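Local coordinates for protein phosphoribosylamine--glycine ligase (Thermotoga maritima, PDB 1VKZ) that catalyses the ATP-dependent joining of glycine to 5-phosphoribosylamine, giving glycinamide ribonucleotide in the second step of de novo purine biosynthesis, at residues F94-L103 against V259-F269; K247-L256 against L270-P281. All blocks are in the same frame, centred on the assembly; numbering follows the deposited sequence.

Contact 1 of 2, residues F94-L103 against V259-F269; sequences FGPVKEVARL and VEKEGYAYRGF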
loop_
_atom_site.group_PDB
_atom_site.type_symbol
_atom_site.label_atom_id
_atom_site.label_comp_id
_atom_site.label_asym_id
_atom_site.label_seq_id
_atom_site.Cartn_x
_atom_site.Cartn_y
_atom_site.Cartn_z
ATOM N N PHE A 94 11.917 5.756 9.534
ATOM C CA PHE A 94 11.118 6.797 8.953
ATOM C C PHE A 94 9.680 6.273 8.810
ATOM O O PHE A 94 9.226 5.924 7.747
ATOM C CB PHE A 94 11.717 7.293 7.621
ATOM C CG PHE A 94 10.961 8.471 7.024
ATOM C CD1 PHE A 94 10.706 9.602 7.795
ATOM C CD2 PHE A 94 10.451 8.417 5.741
ATOM C CE1 PHE A 94 9.992 10.662 7.268
ATOM C CE2 PHE A 94 9.763 9.480 5.200
ATOM C CZ PHE A 94 9.528 10.604 5.966
ATOM N N GLY A 95 8.994 6.211 9.931
ATOM C CA GLY A 95 7.672 5.753 9.972
ATOM C C GLY A 95 7.180 5.954 11.355
ATOM O O GLY A 95 7.963 6.091 12.247
ATOM N N PRO A 96 5.866 5.985 11.541
ATOM C CA PRO A 96 5.307 6.434 12.798
ATOM C C PRO A 96 5.458 5.419 13.925
ATOM O O PRO A 96 5.553 4.217 13.655
ATOM C CB PRO A 96 3.841 6.642 12.439
ATOM C CG PRO A 96 3.590 5.698 11.394
ATOM C CD PRO A 96 4.811 5.614 10.577
ATOM N N VAL A 97 5.456 5.900 15.166
ATOM C CA VAL A 97 5.407 5.010 16.344
ATOM C C VAL A 97 4.140 4.174 16.404
ATOM O O VAL A 97 3.170 4.498 15.750
ATOM C CB VAL A 97 5.546 5.795 17.685
ATOM C CG1 VAL A 97 6.870 6.555 17.738
ATOM C CG2 VAL A 97 4.390 6.738 17.928
ATOM N N LYS A 98 4.160 3.103 17.199
ATOM C CA LYS A 98 3.032 2.167 17.355
ATOM C C LYS A 98 1.691 2.866 17.580
ATOM O O LYS A 98 0.650 2.477 16.986
ATOM C CB LYS A 98 3.220 1.272 18.568
ATOM C CG LYS A 98 4.216 0.155 18.439
ATOM C CD LYS A 98 3.961 -0.999 19.497
ATOM C CE LYS A 98 3.880 -0.520 20.979
ATOM N NZ LYS A 98 5.215 -0.307 21.676
ATOM N N GLU A 99 1.708 3.859 18.467
ATOM C CA GLU A 99 0.493 4.557 18.845
ATOM C C GLU A 99 -0.157 5.235 17.655
ATOM O O GLU A 99 -1.353 5.315 17.580
ATOM C CB GLU A 99 0.776 5.583 19.951
ATOM C CG GLU A 99 1.162 4.953 21.292
ATOM C CD GLU A 99 2.683 4.776 21.528
ATOM O OE1 GLU A 99 3.509 4.729 20.569
ATOM O OE2 GLU A 99 3.056 4.684 22.717
ATOM N N VAL A 100 0.645 5.736 16.731
ATOM C CA VAL A 100 0.129 6.487 15.590
ATOM C C VAL A 100 -0.332 5.496 14.544
ATOM O O VAL A 100 -1.350 5.728 13.882
ATOM C CB VAL A 100 1.178 7.418 14.966
ATOM C CG1 VAL A 100 0.610 8.108 13.780
ATOM C CG2 VAL A 100 1.646 8.436 15.954
ATOM N N ALA A 101 0.420 4.396 14.433
ATOM C CA ALA A 101 0.114 3.317 13.492
ATOM C C ALA A 101 -1.173 2.536 13.825
ATOM O O ALA A 101 -1.637 1.770 12.978
ATOM C CB ALA A 101 1.308 2.360 13.371
ATOM N N ARG A 102 -1.731 2.724 15.029
ATOM C CA ARG A 102 -3.123 2.301 15.337
ATOM C C ARG A 102 -4.138 2.860 14.347
ATOM O O ARG A 102 -5.246 2.343 14.210
ATOM C CB ARG A 102 -3.586 2.819 16.682
ATOM C CG ARG A 102 -2.872 2.372 17.845
ATOM C CD ARG A 102 -3.588 2.823 19.102
ATOM N NE ARG A 102 -4.727 1.944 19.403
ATOM C CZ ARG A 102 -5.743 2.244 20.206
ATOM N NH1 ARG A 102 -5.808 3.426 20.810
ATOM N NH2 ARG A 102 -6.709 1.348 20.393
ATOM N N LEU A 103 -3.786 3.955 13.696
ATOM C CA LEU A 103 -4.605 4.493 12.655
ATOM C C LEU A 103 -4.824 3.454 11.567
ATOM O O LEU A 103 -5.923 3.422 10.998
ATOM C CB LEU A 103 -3.960 5.738 12.066
ATOM C CG LEU A 103 -3.994 6.996 12.896
ATOM C CD1 LEU A 103 -3.363 8.101 12.080
ATOM C CD2 LEU A 103 -5.394 7.404 13.280
ATOM N N VAL A 259 -3.223 13.795 15.158
ATOM C CA VAL A 259 -2.031 13.087 15.702
ATOM C C VAL A 259 -1.266 13.968 16.688
ATOM O O VAL A 259 -0.860 13.504 17.767
ATOM C CB VAL A 259 -1.054 12.627 14.594
ATOM C CG1 VAL A 259 0.157 11.899 15.204
ATOM C CG2 VAL A 259 -1.738 11.712 13.569
ATOM N N GLU A 260 -1.046 15.229 16.325
ATOM C CA GLU A 260 -0.332 16.141 17.205
ATOM C C GLU A 260 -1.136 16.363 18.469
ATOM O O GLU A 260 -0.588 16.302 19.547
ATOM C CB GLU A 260 -0.045 17.480 16.537
ATOM C CG GLU A 260 1.323 17.585 15.870
ATOM C CD GLU A 260 1.714 19.046 15.577
ATOM O OE1 GLU A 260 0.957 20.005 15.948
ATOM O OE2 GLU A 260 2.800 19.235 14.968
ATOM N N LYS A 261 -2.434 16.611 18.336
ATOM C CA LYS A 261 -3.263 16.755 19.501
ATOM C C LYS A 261 -3.325 15.484 20.397
ATOM O O LYS A 261 -3.522 15.594 21.610
ATOM C CB LYS A 261 -4.662 17.243 19.125
ATOM C CG LYS A 261 -5.478 17.670 20.355
ATOM C CD LYS A 261 -6.022 19.056 20.209
ATOM C CE LYS A 261 -6.696 19.504 21.465
ATOM N NZ LYS A 261 -7.858 18.658 21.831
ATOM N N GLU A 262 -3.129 14.290 19.824
ATOM C CA GLU A 262 -2.954 13.080 20.667
ATOM C C GLU A 262 -1.574 13.002 21.354
ATOM O O GLU A 262 -1.364 12.150 22.213
ATOM C CB GLU A 262 -3.239 11.779 19.882
ATOM C CG GLU A 262 -4.709 11.525 19.560
ATOM C CD GLU A 262 -5.633 11.681 20.757
ATOM O OE1 GLU A 262 -5.185 11.409 21.897
ATOM O OE2 GLU A 262 -6.809 12.086 20.576
ATOM N N GLY A 263 -0.646 13.886 20.995
ATOM C CA GLY A 263 0.623 14.023 21.696
ATOM C C GLY A 263 1.808 13.474 20.937
ATOM O O GLY A 263 2.932 13.450 21.450
ATOM N N TYR A 264 1.557 13.042 19.714
ATOM C CA TYR A 264 2.519 12.319 18.898
ATOM C C TYR A 264 2.817 13.122 17.662
ATOM O O TYR A 264 2.105 14.085 17.387
ATOM C CB TYR A 264 1.913 10.961 18.546
ATOM C CG TYR A 264 1.601 10.208 19.815
ATOM C CD1 TYR A 264 2.614 9.612 20.530
ATOM C CD2 TYR A 264 0.311 10.141 20.320
ATOM C CE1 TYR A 264 2.365 8.944 21.707
ATOM C CE2 TYR A 264 0.045 9.459 21.504
ATOM C CZ TYR A 264 1.088 8.862 22.194
ATOM O OH TYR A 264 0.896 8.185 23.384
ATOM N N ALA A 265 3.865 12.743 16.933
ATOM C CA ALA A 265 4.216 13.389 15.670
ATOM C C ALA A 265 4.359 12.333 14.612
ATOM O O ALA A 265 5.059 11.369 14.796
ATOM C CB ALA A 265 5.514 14.171 15.788
ATOM N N TYR A 266 3.687 12.529 13.487
ATOM C CA TYR A 266 3.702 11.561 12.400
ATOM C C TYR A 266 4.908 11.827 11.550
ATOM O O TYR A 266 5.103 12.938 11.081
ATOM C CB TYR A 266 2.465 11.684 11.548
ATOM C CG TYR A 266 2.258 10.522 10.649
ATOM C CD1 TYR A 266 3.051 10.319 9.515
ATOM C CD2 TYR A 266 1.231 9.633 10.878
ATOM C CE1 TYR A 266 2.823 9.229 8.658
ATOM C CE2 TYR A 266 1.014 8.560 10.039
ATOM C CZ TYR A 266 1.816 8.371 8.947
ATOM O OH TYR A 266 1.567 7.299 8.162
ATOM N N ARG A 267 5.712 10.783 11.375
ATOM C CA ARG A 267 6.893 10.816 10.536
ATOM C C ARG A 267 6.741 9.644 9.618
ATOM O O ARG A 267 6.473 8.544 10.086
ATOM C CB ARG A 267 8.141 10.610 11.395
ATOM C CG ARG A 267 8.178 11.433 12.693
ATOM C CD ARG A 267 9.585 11.761 13.169
ATOM N NE ARG A 267 10.218 12.615 12.165
ATOM C CZ ARG A 267 11.276 12.311 11.430
ATOM N NH1 ARG A 267 11.938 11.167 11.562
ATOM N NH2 ARG A 267 11.693 13.187 10.551
ATOM N N GLY A 268 6.920 9.858 8.322
ATOM C CA GLY A 268 6.897 8.751 7.374
ATOM C C GLY A 268 5.983 8.960 6.201
ATOM O O GLY A 268 5.919 10.028 5.645
ATOM N N PHE A 269 5.282 7.913 5.813
ATOM C CA PHE A 269 4.389 7.964 4.680
ATOM C C PHE A 269 2.992 7.753 5.216
ATOM O O PHE A 269 2.772 6.884 6.074
ATOM C CB PHE A 269 4.716 6.844 3.672
ATOM C CG PHE A 269 6.126 6.829 3.236
ATOM C CD1 PHE A 269 6.551 7.670 2.260
ATOM C CD2 PHE A 269 7.038 6.001 3.835
ATOM C CE1 PHE A 269 7.820 7.665 1.869
ATOM C CE2 PHE A 269 8.310 6.016 3.460
ATOM C CZ PHE A 269 8.710 6.847 2.467
HETATM O O HOH W 1 5.276 8.795 14.665
#
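Gly268 sets its alpha carbon over the centre of the Phe94 ring: CA stands 3.5 Å from the ring centroid, close to the normal, a CH-pi contact. A side chain at this glycine would run into Gly95 CA, and its phi of 129° also suits glycine. The same phenylalanine turns its edge to the face of Phe269 in a T-shaped pair, planes at 77°, with Phe94 CE2 3.9 Å from Phe269 CZ. With CG anti to the backbone N (chi1 -175°), the Phe94 ring swings across to both residues. Its CD1 also lies over one face of the Arg267 guanidinium, whose NH2 is held by Tyr314 O. Next along, Pro96 sets CB and CG over one face of Tyr266. The contact joins the N-domain region, of a Rossmann-related family, to the ATP-grasp region, where 259-269 leads from helix 242-261 into strand 269-277. At the helical end, Val100 divides its branches, CG1 meeting Tyr266 CD2 at 3.3 Å and CG2 resting 3.6 Å from Tyr264 CB and against Val259 CG1. Glu99 CB sits over the Tyr264 ring, 4.1 Å from its centroid. Polar linkage is by water, which accepts from Val97 N at 2.9 Å and donates to Ala265 O. Farther out, a Schellman motif at Gly263 ends helix 242-261 and starts the chain toward Tyr264, while Val203 and Gly205 bond the backbones of Gly268 and Tyr266.

Contact 2 of 2, residues K247-L256 against L270-P281; sequences KIEELFDKTL and LYLGLMLHDGDP
Phe252 and Leu272 meet in the tight middle of this contact, the leucine CD1 lying over the centre of the ring at 3.8 Å from its centroid. Leu270 comes alongside from the next inward-facing strand position, its CD2 3.8 Å from Phe252 CD1. The neighbouring Leu251 slides its CD1 past Leu274 CD2 at 3.5 Å and also touches the Pro281 ring, while Ile248, a turn earlier, packs CG1 on Leu274 CD1. Buried Thr255 turns its OG1 back to Leu251 O (2.7 Å) and also bonds Tyr286 OH on strand 280-287. Toward solvent the chemistry changes. Lys247 crosses Pro281, Lys247 CB 3.6 Å from Pro281 CG, and the lysine chain then runs extended to the type I' turn, where NZ bonds Gly279 O at 2.8 Å from above the carbonyl plane. Asp280 OD1 adds only a long salt bridge to NZ, 3.8 Å. A methionine in place of Lys247 would probably leave Gly279 O without this donor and Asp280 without this distant charge. Helix segment 247-256 runs at 126° to strand 270-277, backing the antiparallel sheet of 207-210, 195-204, 269-277 and 280-287, a helix-on-sheet layer characteristic of the ATP-grasp fold.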
loop_
_atom_site.group_PDB
_atom_site.type_symbol
_atom_site.label_atom_id
_atom_site.label_comp_id
_atom_site.label_asym_id
_atom_site.label_seq_id
_atom_site.Cartn_x
_atom_site.Cartn_y
_atom_site.Cartn_z
ATOM N N LYS A 247 -9.542 19.591 -0.950
ATOM C CA LYS A 247 -10.268 18.823 0.070
ATOM C C LYS A 247 -9.449 17.662 0.600
ATOM O O LYS A 247 -9.534 17.344 1.781
ATOM C CB LYS A 247 -11.593 18.306 -0.502
ATOM C CG LYS A 247 -12.573 19.418 -0.836
ATOM C CD LYS A 247 -13.847 18.869 -1.453
ATOM C CE LYS A 247 -14.666 19.968 -2.089
ATOM N NZ LYS A 247 -15.979 19.447 -2.583
ATOM N N ILE A 248 -8.666 17.037 -0.286
ATOM C CA ILE A 248 -7.763 15.947 0.077
ATOM C C ILE A 248 -6.675 16.440 0.990
ATOM O O ILE A 248 -6.302 15.751 1.947
ATOM C CB ILE A 248 -7.163 15.253 -1.184
ATOM C CG1 ILE A 248 -8.218 14.324 -1.809
ATOM C CG2 ILE A 248 -5.963 14.404 -0.820
ATOM C CD1 ILE A 248 -7.798 13.631 -3.121
ATOM N N GLU A 249 -6.156 17.627 0.675
ATOM C CA GLU A 249 -5.159 18.303 1.503
ATOM C C GLU A 249 -5.683 18.568 2.903
ATOM O O GLU A 249 -4.968 18.420 3.881
ATOM C CB GLU A 249 -4.793 19.648 0.887
ATOM C CG GLU A 249 -3.920 19.576 -0.355
ATOM C CD GLU A 249 -3.516 20.959 -0.862
ATOM O OE1 GLU A 249 -4.403 21.832 -1.009
ATOM O OE2 GLU A 249 -2.308 21.179 -1.131
ATOM N N GLU A 250 -6.946 18.972 2.968
ATOM C CA GLU A 250 -7.610 19.293 4.220
ATOM C C GLU A 250 -7.788 18.048 5.070
ATOM O O GLU A 250 -7.695 18.125 6.287
ATOM C CB GLU A 250 -8.956 19.963 3.928
ATOM C CG GLU A 250 -9.729 20.428 5.150
ATOM C CD GLU A 250 -10.939 21.293 4.790
ATOM O OE1 GLU A 250 -10.805 22.211 3.923
ATOM O OE2 GLU A 250 -12.025 21.068 5.387
ATOM N N LEU A 251 -8.027 16.899 4.429
ATOM C CA LEU A 251 -8.058 15.605 5.139
ATOM C C LEU A 251 -6.715 15.275 5.769
ATOM O O LEU A 251 -6.662 14.791 6.915
ATOM C CB LEU A 251 -8.490 14.469 4.203
ATOM C CG LEU A 251 -9.977 14.423 3.851
ATOM C CD1 LEU A 251 -10.285 13.302 2.821
ATOM C CD2 LEU A 251 -10.841 14.297 5.113
ATOM N N PHE A 252 -5.638 15.513 5.023
ATOM C CA PHE A 252 -4.278 15.344 5.547
ATOM C C PHE A 252 -3.985 16.269 6.727
ATOM O O PHE A 252 -3.453 15.818 7.757
ATOM C CB PHE A 252 -3.260 15.577 4.445
ATOM C CG PHE A 252 -2.999 14.379 3.610
ATOM C CD1 PHE A 252 -2.404 13.265 4.159
ATOM C CD2 PHE A 252 -3.331 14.367 2.269
ATOM C CE1 PHE A 252 -2.165 12.154 3.377
ATOM C CE2 PHE A 252 -3.082 13.270 1.487
ATOM C CZ PHE A 252 -2.501 12.171 2.033
ATOM N N ASP A 253 -4.349 17.544 6.584
ATOM C CA ASP A 253 -4.141 18.500 7.657
ATOM C C ASP A 253 -4.870 18.102 8.934
ATOM O O ASP A 253 -4.285 18.188 10.021
ATOM C CB ASP A 253 -4.545 19.925 7.247
ATOM C CG ASP A 253 -3.352 20.771 6.798
ATOM O OD1 ASP A 253 -2.201 20.494 7.259
ATOM O OD2 ASP A 253 -3.489 21.743 5.998
ATOM N N LYS A 254 -6.136 17.694 8.823
ATOM C CA LYS A 254 -6.944 17.439 10.015
ATOM C C LYS A 254 -6.485 16.160 10.685
ATOM O O LYS A 254 -6.488 16.061 11.902
ATOM C CB LYS A 254 -8.432 17.396 9.703
ATOM C CG LYS A 254 -9.206 18.728 9.820
ATOM C CD LYS A 254 -10.697 18.467 9.498
ATOM C CE LYS A 254 -11.666 19.512 10.074
ATOM N NZ LYS A 254 -11.836 20.734 9.201
ATOM N N THR A 255 -6.028 15.208 9.873
ATOM C CA THR A 255 -5.425 13.957 10.350
ATOM C C THR A 255 -4.123 14.198 11.080
ATOM O O THR A 255 -3.885 13.627 12.142
ATOM C CB THR A 255 -5.175 13.014 9.174
ATOM O OG1 THR A 255 -6.425 12.650 8.573
ATOM C CG2 THR A 255 -4.595 11.675 9.650
ATOM N N LEU A 256 -3.269 15.035 10.520
ATOM C CA LEU A 256 -1.999 15.349 11.173
ATOM C C LEU A 256 -2.159 16.185 12.427
ATOM O O LEU A 256 -1.423 15.984 13.417
ATOM C CB LEU A 256 -1.058 16.020 10.188
ATOM C CG LEU A 256 -0.769 15.091 9.020
ATOM C CD1 LEU A 256 0.117 15.765 8.002
ATOM C CD2 LEU A 256 -0.165 13.794 9.548
ATOM N N LEU A 270 2.038 8.494 4.675
ATOM C CA LEU A 270 0.638 8.343 5.084
ATOM C C LEU A 270 -0.203 8.140 3.856
ATOM O O LEU A 270 -0.203 8.956 2.946
ATOM C CB LEU A 270 0.156 9.572 5.854
ATOM C CG LEU A 270 -1.349 9.566 6.178
ATOM C CD1 LEU A 270 -1.776 8.285 6.949
ATOM C CD2 LEU A 270 -1.707 10.799 6.941
ATOM N N TYR A 271 -0.978 7.068 3.869
ATOM C CA TYR A 271 -1.852 6.697 2.754
ATOM C C TYR A 271 -3.302 6.856 3.221
ATOM O O TYR A 271 -3.658 6.412 4.334
ATOM C CB TYR A 271 -1.529 5.267 2.313
ATOM C CG TYR A 271 -2.510 4.597 1.411
ATOM C CD1 TYR A 271 -3.759 4.210 1.870
ATOM C CD2 TYR A 271 -2.165 4.266 0.112
ATOM C CE1 TYR A 271 -4.647 3.557 1.041
ATOM C CE2 TYR A 271 -3.051 3.630 -0.738
ATOM C CZ TYR A 271 -4.280 3.274 -0.266
ATOM O OH TYR A 271 -5.175 2.652 -1.106
ATOM N N LEU A 272 -4.111 7.530 2.390
ATOM C CA LEU A 272 -5.535 7.638 2.569
ATOM C C LEU A 272 -6.214 6.866 1.475
ATOM O O LEU A 272 -6.012 7.142 0.309
ATOM C CB LEU A 272 -5.964 9.101 2.463
ATOM C CG LEU A 272 -5.306 10.152 3.335
ATOM C CD1 LEU A 272 -6.057 11.461 3.250
ATOM C CD2 LEU A 272 -5.212 9.696 4.738
ATOM N N GLY A 273 -7.017 5.881 1.820
ATOM C CA GLY A 273 -7.906 5.259 0.842
ATOM C C GLY A 273 -9.181 6.043 0.910
ATOM O O GLY A 273 -9.782 6.134 1.991
ATOM N N LEU A 274 -9.579 6.639 -0.212
ATOM C CA LEU A 274 -10.692 7.583 -0.225
ATOM C C LEU A 274 -11.817 7.087 -1.104
ATOM O O LEU A 274 -11.680 6.135 -1.843
ATOM C CB LEU A 274 -10.241 8.942 -0.712
ATOM C CG LEU A 274 -9.100 9.553 0.110
ATOM C CD1 LEU A 274 -8.319 10.611 -0.703
ATOM C CD2 LEU A 274 -9.631 10.148 1.401
HETATM N N MSE A 275 -12.950 7.749 -0.961
HETATM C CA MSE A 275 -14.134 7.536 -1.749
HETATM C C MSE A 275 -14.658 8.938 -2.063
HETATM O O MSE A 275 -15.008 9.695 -1.154
HETATM C CB MSE A 275 -15.171 6.762 -0.929
HETATM C CG MSE A 275 -16.424 6.421 -1.696
HETATM SE SE MSE A 275 -15.985 5.346 -3.262
HETATM C CE MSE A 275 -16.010 3.516 -2.377
ATOM N N LEU A 276 -14.705 9.288 -3.343
ATOM C CA LEU A 276 -15.290 10.546 -3.745
ATOM C C LEU A 276 -16.753 10.277 -3.850
ATOM O O LEU A 276 -17.162 9.449 -4.633
ATOM C CB LEU A 276 -14.705 11.046 -5.076
ATOM C CG LEU A 276 -13.174 11.250 -5.012
ATOM C CD1 LEU A 276 -12.607 11.625 -6.377
ATOM C CD2 LEU A 276 -12.755 12.298 -3.940
ATOM N N HIS A 277 -17.518 10.955 -3.008
ATOM C CA HIS A 277 -18.937 10.752 -2.873
ATOM C C HIS A 277 -19.600 12.114 -2.763
ATOM O O HIS A 277 -19.255 12.904 -1.896
ATOM C CB HIS A 277 -19.198 9.910 -1.640
ATOM C CG HIS A 277 -20.636 9.818 -1.263
ATOM N ND1 HIS A 277 -21.589 9.260 -2.088
ATOM C CD2 HIS A 277 -21.286 10.210 -0.142
ATOM C CE1 HIS A 277 -22.769 9.321 -1.495
ATOM N NE2 HIS A 277 -22.610 9.881 -0.308
ATOM N N ASP A 278 -20.543 12.388 -3.655
ATOM C CA ASP A 278 -21.240 13.675 -3.698
ATOM C C ASP A 278 -20.288 14.884 -3.559
ATOM O O ASP A 278 -20.498 15.761 -2.721
ATOM C CB ASP A 278 -22.371 13.705 -2.648
ATOM C CG ASP A 278 -23.603 12.901 -3.085
ATOM O OD1 ASP A 278 -24.236 13.282 -4.091
ATOM O OD2 ASP A 278 -24.006 11.877 -2.490
ATOM N N GLY A 279 -19.239 14.905 -4.391
ATOM C CA GLY A 279 -18.285 16.020 -4.448
ATOM C C GLY A 279 -17.182 16.016 -3.388
ATOM O O GLY A 279 -16.238 16.799 -3.470
ATOM N N ASP A 280 -17.286 15.157 -2.383
ATOM C CA ASP A 280 -16.373 15.232 -1.244
ATOM C C ASP A 280 -15.643 13.942 -1.064
ATOM O O ASP A 280 -16.212 12.889 -1.279
ATOM C CB ASP A 280 -17.138 15.555 0.047
ATOM C CG ASP A 280 -17.838 16.903 -0.011
ATOM O OD1 ASP A 280 -18.571 17.142 -0.992
ATOM O OD2 ASP A 280 -17.710 17.781 0.868
ATOM N N PRO A 281 -14.376 14.029 -0.674
ATOM C CA PRO A 281 -13.611 12.865 -0.321
ATOM C C PRO A 281 -13.841 12.410 1.126
ATOM O O PRO A 281 -13.719 13.211 2.068
ATOM C CB PRO A 281 -12.161 13.341 -0.510
ATOM C CG PRO A 281 -12.201 14.750 -0.197
ATOM C CD PRO A 281 -13.560 15.251 -0.583
#

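In the fold
Helix 242-261 and the chain that follows it serve both contacts, whose centres lie about 17 Å apart. Contact 2 is internal to the ATP-grasp domain, helix against sheet; contact 1 joins the last turn of that helix and the chain after it to 94-103. They touch where Tyr266 CB packs 3.9 Å from Leu256 CD2. Both are largely buried, but contact 1 relies on aromatic faces, glycine backbone and a bridging water, whereas contact 2 has an aliphatic core with a single aromatic ring and places its charged lysine toward solvent. The side chain of Asn287, a predicted magnesium ligand, is about 7 Å from that of Tyr266 and about 6 Å from that of Leu270.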